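Local atomic coordinates of hypothetical protein (Pseudomonas aeruginosa, PDB entry 2H9F), a protein that probably acts as a methylaconitate isomerase of the PrpF family. Residues A56-G61 and V92-P97; R286-R289 and L295-A298. All blocks are in the same frame, centred on the assembly; numbering follows the deposited sequence. Where two conformers were deposited one is given.

Contact 1. Residues A56-G61 and V92-P97; sequences AAHIDG and VSIDKP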
loop_
_atom_site.group_PDB
_atom_site.type_symbol
_atom_site.label_atom_id
_atom_site.label_comp_id
_atom_site.label_asym_id
_atom_site.label_seq_id
_atom_site.Cartn_x
_atom_site.Cartn_y
_atom_site.Cartn_z
ATOM N N ALA A 56 0.841 -6.067 8.849
ATOM C CA ALA A 56 1.700 -5.664 7.766
ATOM C C ALA A 56 0.926 -5.091 6.584
ATOM O O ALA A 56 1.308 -5.357 5.456
ATOM C CB ALA A 56 2.587 -6.892 7.310
ATOM N N ALA A 57 -0.115 -4.279 6.825
ATOM C CA ALA A 57 -0.992 -3.778 5.758
ATOM C C ALA A 57 -1.265 -2.268 5.843
ATOM O O ALA A 57 -1.705 -1.662 4.870
ATOM C CB ALA A 57 -2.309 -4.558 5.806
ATOM N N HIS A 58 -0.973 -1.660 6.995
ATOM C CA HIS A 58 -1.182 -0.217 7.209
ATOM C C HIS A 58 -2.611 0.238 6.824
ATOM O O HIS A 58 -2.822 1.296 6.205
ATOM C CB HIS A 58 -0.130 0.588 6.465
ATOM C CG HIS A 58 1.187 0.637 7.164
ATOM N ND1 HIS A 58 2.350 0.981 6.521
ATOM C CD2 HIS A 58 1.508 0.443 8.460
ATOM C CE1 HIS A 58 3.339 1.000 7.400
ATOM N NE2 HIS A 58 2.854 0.658 8.580
ATOM N N ILE A 59 -3.586 -0.576 7.195
ATOM C CA ILE A 59 -4.972 -0.229 6.982
ATOM C C ILE A 59 -5.403 0.853 7.956
ATOM O O ILE A 59 -6.335 1.551 7.690
ATOM C CB ILE A 59 -5.882 -1.472 7.024
ATOM C CG1 ILE A 59 -5.714 -2.295 5.727
ATOM C CG2 ILE A 59 -7.312 -1.097 7.122
ATOM C CD1 ILE A 59 -6.226 -1.629 4.448
ATOM N N ASP A 60 -4.669 1.044 9.040
ATOM C CA ASP A 60 -5.060 2.039 10.017
ATOM C C ASP A 60 -4.051 3.184 10.107
ATOM O O ASP A 60 -3.738 3.656 11.175
ATOM C CB ASP A 60 -5.221 1.371 11.365
ATOM C CG ASP A 60 -6.142 2.133 12.308
ATOM O OD1 ASP A 60 -6.914 3.017 11.900
ATOM O OD2 ASP A 60 -6.111 1.845 13.491
ATOM N N GLY A 61 -3.566 3.616 8.951
ATOM C CA GLY A 61 -2.715 4.770 8.887
ATOM C C GLY A 61 -2.376 5.191 7.499
ATOM O O GLY A 61 -3.007 4.751 6.490
ATOM N N VAL A 92 9.777 4.723 8.907
ATOM C CA VAL A 92 8.947 4.116 9.936
ATOM C C VAL A 92 8.892 2.610 9.667
ATOM O O VAL A 92 8.456 2.187 8.628
ATOM C CB VAL A 92 7.530 4.777 9.949
ATOM C CG1 VAL A 92 6.627 4.132 10.978
ATOM C CG2 VAL A 92 7.657 6.314 10.174
ATOM N N SER A 93 9.352 1.795 10.601
ATOM C CA SER A 93 9.267 0.345 10.443
ATOM C C SER A 93 7.809 -0.108 10.376
ATOM O O SER A 93 6.939 0.481 11.010
ATOM C CB SER A 93 9.978 -0.341 11.599
ATOM O OG SER A 93 9.655 -1.711 11.627
ATOM N N ILE A 94 7.529 -1.144 9.605
ATOM C CA ILE A 94 6.128 -1.552 9.377
ATOM C C ILE A 94 5.651 -2.348 10.578
ATOM O O ILE A 94 4.575 -2.109 11.107
ATOM C CB ILE A 94 5.954 -2.350 8.079
ATOM C CG1 ILE A 94 6.304 -1.442 6.890
ATOM C CG2 ILE A 94 4.478 -2.941 7.966
ATOM C CD1 ILE A 94 6.385 -2.137 5.529
ATOM N N ASP A 95 6.508 -3.242 11.035
ATOM C CA ASP A 95 6.123 -4.256 11.980
ATOM C C ASP A 95 6.744 -4.080 13.370
ATOM O O ASP A 95 6.278 -4.702 14.317
ATOM C CB ASP A 95 6.532 -5.612 11.407
ATOM C CG ASP A 95 8.037 -5.812 11.398
ATOM O OD1 ASP A 95 8.803 -4.923 10.941
ATOM O OD2 ASP A 95 8.459 -6.891 11.842
ATOM N N LYS A 96 7.770 -3.247 13.487
ATOM C CA LYS A 96 8.368 -2.933 14.777
ATOM C C LYS A 96 8.102 -1.453 15.101
ATOM O O LYS A 96 7.839 -0.621 14.198
ATOM C CB LYS A 96 9.875 -3.284 14.791
ATOM C CG LYS A 96 10.115 -4.817 14.619
ATOM C CD LYS A 96 11.611 -5.267 14.631
ATOM N N PRO A 97 8.095 -1.121 16.409
ATOM C CA PRO A 97 7.956 0.286 16.791
ATOM C C PRO A 97 9.317 0.951 16.731
ATOM O O PRO A 97 10.072 0.912 17.702
ATOM C CB PRO A 97 7.416 0.200 18.215
ATOM C CG PRO A 97 8.045 -1.060 18.759
ATOM C CD PRO A 97 8.219 -2.002 17.593
#

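Contact 2. Residues R286-R289 and L295-A298; sequences RDYR and LVAA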
loop_
_atom_site.group_PDB
_atom_site.type_symbol
_atom_site.label_atom_id
_atom_site.label_comp_id
_atom_site.label_asym_id
_atom_site.label_seq_id
_atom_site.Cartn_x
_atom_site.Cartn_y
_atom_site.Cartn_z
ATOM N N ARG A 286 23.806 4.671 -30.786
ATOM C CA ARG A 286 23.369 3.854 -31.866
ATOM C C ARG A 286 21.880 3.851 -31.684
ATOM O O ARG A 286 21.391 3.771 -30.564
ATOM C CB ARG A 286 23.859 2.440 -31.640
ATOM C CG ARG A 286 24.596 1.820 -32.781
ATOM C CD ARG A 286 25.726 0.970 -32.248
ATOM N NE ARG A 286 26.989 1.340 -32.892
ATOM C CZ ARG A 286 28.177 1.325 -32.282
ATOM N NH1 ARG A 286 28.276 0.957 -31.004
ATOM N NH2 ARG A 286 29.273 1.696 -32.952
ATOM N N ASP A 287 21.157 3.919 -32.780
ATOM C CA ASP A 287 19.744 3.708 -32.745
ATOM C C ASP A 287 19.428 2.311 -32.269
ATOM O O ASP A 287 20.099 1.342 -32.650
ATOM C CB ASP A 287 19.137 3.804 -34.168
ATOM C CG ASP A 287 19.346 5.136 -34.839
ATOM O OD1 ASP A 287 19.889 6.066 -34.243
ATOM O OD2 ASP A 287 18.938 5.252 -36.011
ATOM N N TYR A 288 18.357 2.206 -31.488
ATOM C CA TYR A 288 17.806 0.904 -31.084
ATOM C C TYR A 288 16.340 1.008 -30.728
ATOM O O TYR A 288 15.860 2.094 -30.422
ATOM C CB TYR A 288 18.570 0.336 -29.899
ATOM C CG TYR A 288 18.436 1.109 -28.611
ATOM C CD1 TYR A 288 19.085 2.310 -28.427
ATOM C CD2 TYR A 288 17.687 0.604 -27.550
ATOM C CE1 TYR A 288 18.961 3.014 -27.214
ATOM C CE2 TYR A 288 17.577 1.293 -26.343
ATOM C CZ TYR A 288 18.212 2.488 -26.182
ATOM O OH TYR A 288 18.082 3.171 -24.989
ATOM N N ARG A 289 15.658 -0.134 -30.795
ATOM C CA ARG A 289 14.273 -0.280 -30.365
ATOM C C ARG A 289 14.223 -1.077 -29.054
ATOM O O ARG A 289 14.931 -2.060 -28.884
ATOM C CB ARG A 289 13.474 -0.991 -31.447
ATOM C CG ARG A 289 11.997 -0.700 -31.438
ATOM C CD ARG A 289 11.305 -1.403 -32.581
ATOM N NE ARG A 289 11.589 -0.847 -33.913
ATOM C CZ ARG A 289 11.083 0.290 -34.410
ATOM N NH1 ARG A 289 10.306 1.070 -33.664
ATOM N NH2 ARG A 289 11.364 0.670 -35.664
ATOM N N LEU A 295 11.450 3.591 -30.362
ATOM C CA LEU A 295 12.748 3.762 -31.000
ATOM C C LEU A 295 13.510 4.867 -30.283
ATOM O O LEU A 295 12.947 5.921 -30.037
ATOM C CB LEU A 295 12.597 4.064 -32.505
ATOM C CG LEU A 295 13.699 4.832 -33.267
ATOM C CD1 LEU A 295 15.095 4.060 -33.494
ATOM C CD2 LEU A 295 13.107 5.363 -34.602
ATOM N N VAL A 296 14.781 4.622 -29.954
ATOM C CA VAL A 296 15.677 5.669 -29.476
ATOM C C VAL A 296 16.722 5.954 -30.559
ATOM O O VAL A 296 17.430 5.049 -30.951
ATOM C CB VAL A 296 16.405 5.223 -28.204
ATOM C CG1 VAL A 296 17.361 6.324 -27.742
ATOM C CG2 VAL A 296 15.402 4.854 -27.103
ATOM N N ALA A 297 16.792 7.191 -31.047
ATOM C CA ALA A 297 17.744 7.595 -32.073
ATOM C C ALA A 297 19.089 7.958 -31.449
ATOM O O ALA A 297 19.155 8.493 -30.341
ATOM C CB ALA A 297 17.191 8.768 -32.862
ATOM N N ALA A 298 20.163 7.648 -32.165
ATOM C CA ALA A 298 21.517 7.915 -31.738
ATOM C C ALA A 298 21.707 9.381 -31.397
ATOM O O ALA A 298 22.366 9.720 -30.430
ATOM C CB ALA A 298 22.499 7.504 -32.857
#

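Contact 1. Residues A56-G61 and V92-P97
Ile94 meets His58 and Ala56 in a small, apolar loop-to-loop contact, burying 166 Å² in all, between the loop that follows helix 39-49 and the loop that leaves strand 85-92. The Ile94 side chain runs roughly perpendicular to that of His58. CG2 of Ile94 lies over one face of the imidazole, 4.0 Å from His58 NE2, while Ile94 CG1 comes within 3.9 Å of His58 CE1. With CG2 anti to the backbone N of Ile94, the methyl is directed to the Ala56 backbone, Ile94 CG2 to Ala56 CA 3.9 Å.

The ring itself is held by polar partners: His58 ND1 is hydrogen-bonded to the backbone nitrogen of Ala65, and NE2 to the hydroxyl of Ser51, which is also hydrogen-bonded to Ser93 O. His58 opens a type I turn ending at Gly61. On that turn, Asp60 forms salt bridges with Arg16 and Arg382 of the second subunit, and Lys21 of that subunit hydrogen-bonds to the carbonyl oxygens of His58 and Gly61, so this loop belongs to the dimer interface. With both ring nitrogens engaged, these hydrogen bonds should hold the imidazole's rotation, giving Ile94 a steady surface for van der Waals packing.

Contact 2. Residues R286-R289 and L295-A298
Residues 286-289 and 295-298 run antiparallel, 176° apart from one end to the other, with Arg286 opposite Ala298 and Arg289 opposite Leu295. Tyr288 and Val296 form the hydrogen-bonded pair: Tyr288 N donates to Val296 O at 3.0 Å, and Val296 N returns a hydrogen bond to Tyr288 O at 2.8 Å. Arg289 and Leu295 make the neighbouring non-hydrogen-bonded pair. A CA-H...O contact brings Asp287 CA to 3.2 Å from Val296 O, giving that carbonyl a second, weaker partner.

Beyond the strand pairing, a carboxylate takes over from the backbone. Asp287 turns its CG anti to the carbonyl carbon (chi1 -60°), which carries OD1 across to Ala298 N. The hydrogen bond from Ala298 N to Asp287 OD1 is 2.6 Å long. It is nearly straight at 163°, the N-H coming in on the far end of the C-O bond. Together these hydrogen bonds tie the two arms of a short beta hairpin, a two-stranded antiparallel sheet whose connection is residues 290-294.

Tyr288 and Val296 rise together from one face of the hairpin. The valine meets the ring obliquely, Val296 CB being 3.5 Å from Tyr288 CE1, and Val296 CG2 adds an off-centre CH-pi contact with the ring. The phenol hydroxyl is hydrogen-bonded to His352 O, and Arg306 makes a cation-pi contact with the ring, so this face is joined to the body of the protein. The Arg289 and Leu295 side chains lie on the other face, where Arg289 NH1 passes 3.9 Å from Leu295 CB. A bend at chi3 turns the guanidinium toward the Leu295 strand, and its NH1 hydrogen-bonds to Gly293 O in the connection between the strands.

Contacts 1 and 2 lie on opposite sides of the chain's centre, about 44 Å apart between their own centres, and share no strand or helix. Both are partly buried and well out from the middle of the chain. Contact 1 brings together loops some thirty residues apart and relies on van der Waals packing, leaving the polar bonds to residues around it; its 56-61 loop also meets the second subunit. Contact 2 is local, folding a short piece of chain back on itself through backbone and carboxylate hydrogen bonds. No other chain of the assembly touches it, and its aromatic face packs inward while the arginine-leucine face is exposed.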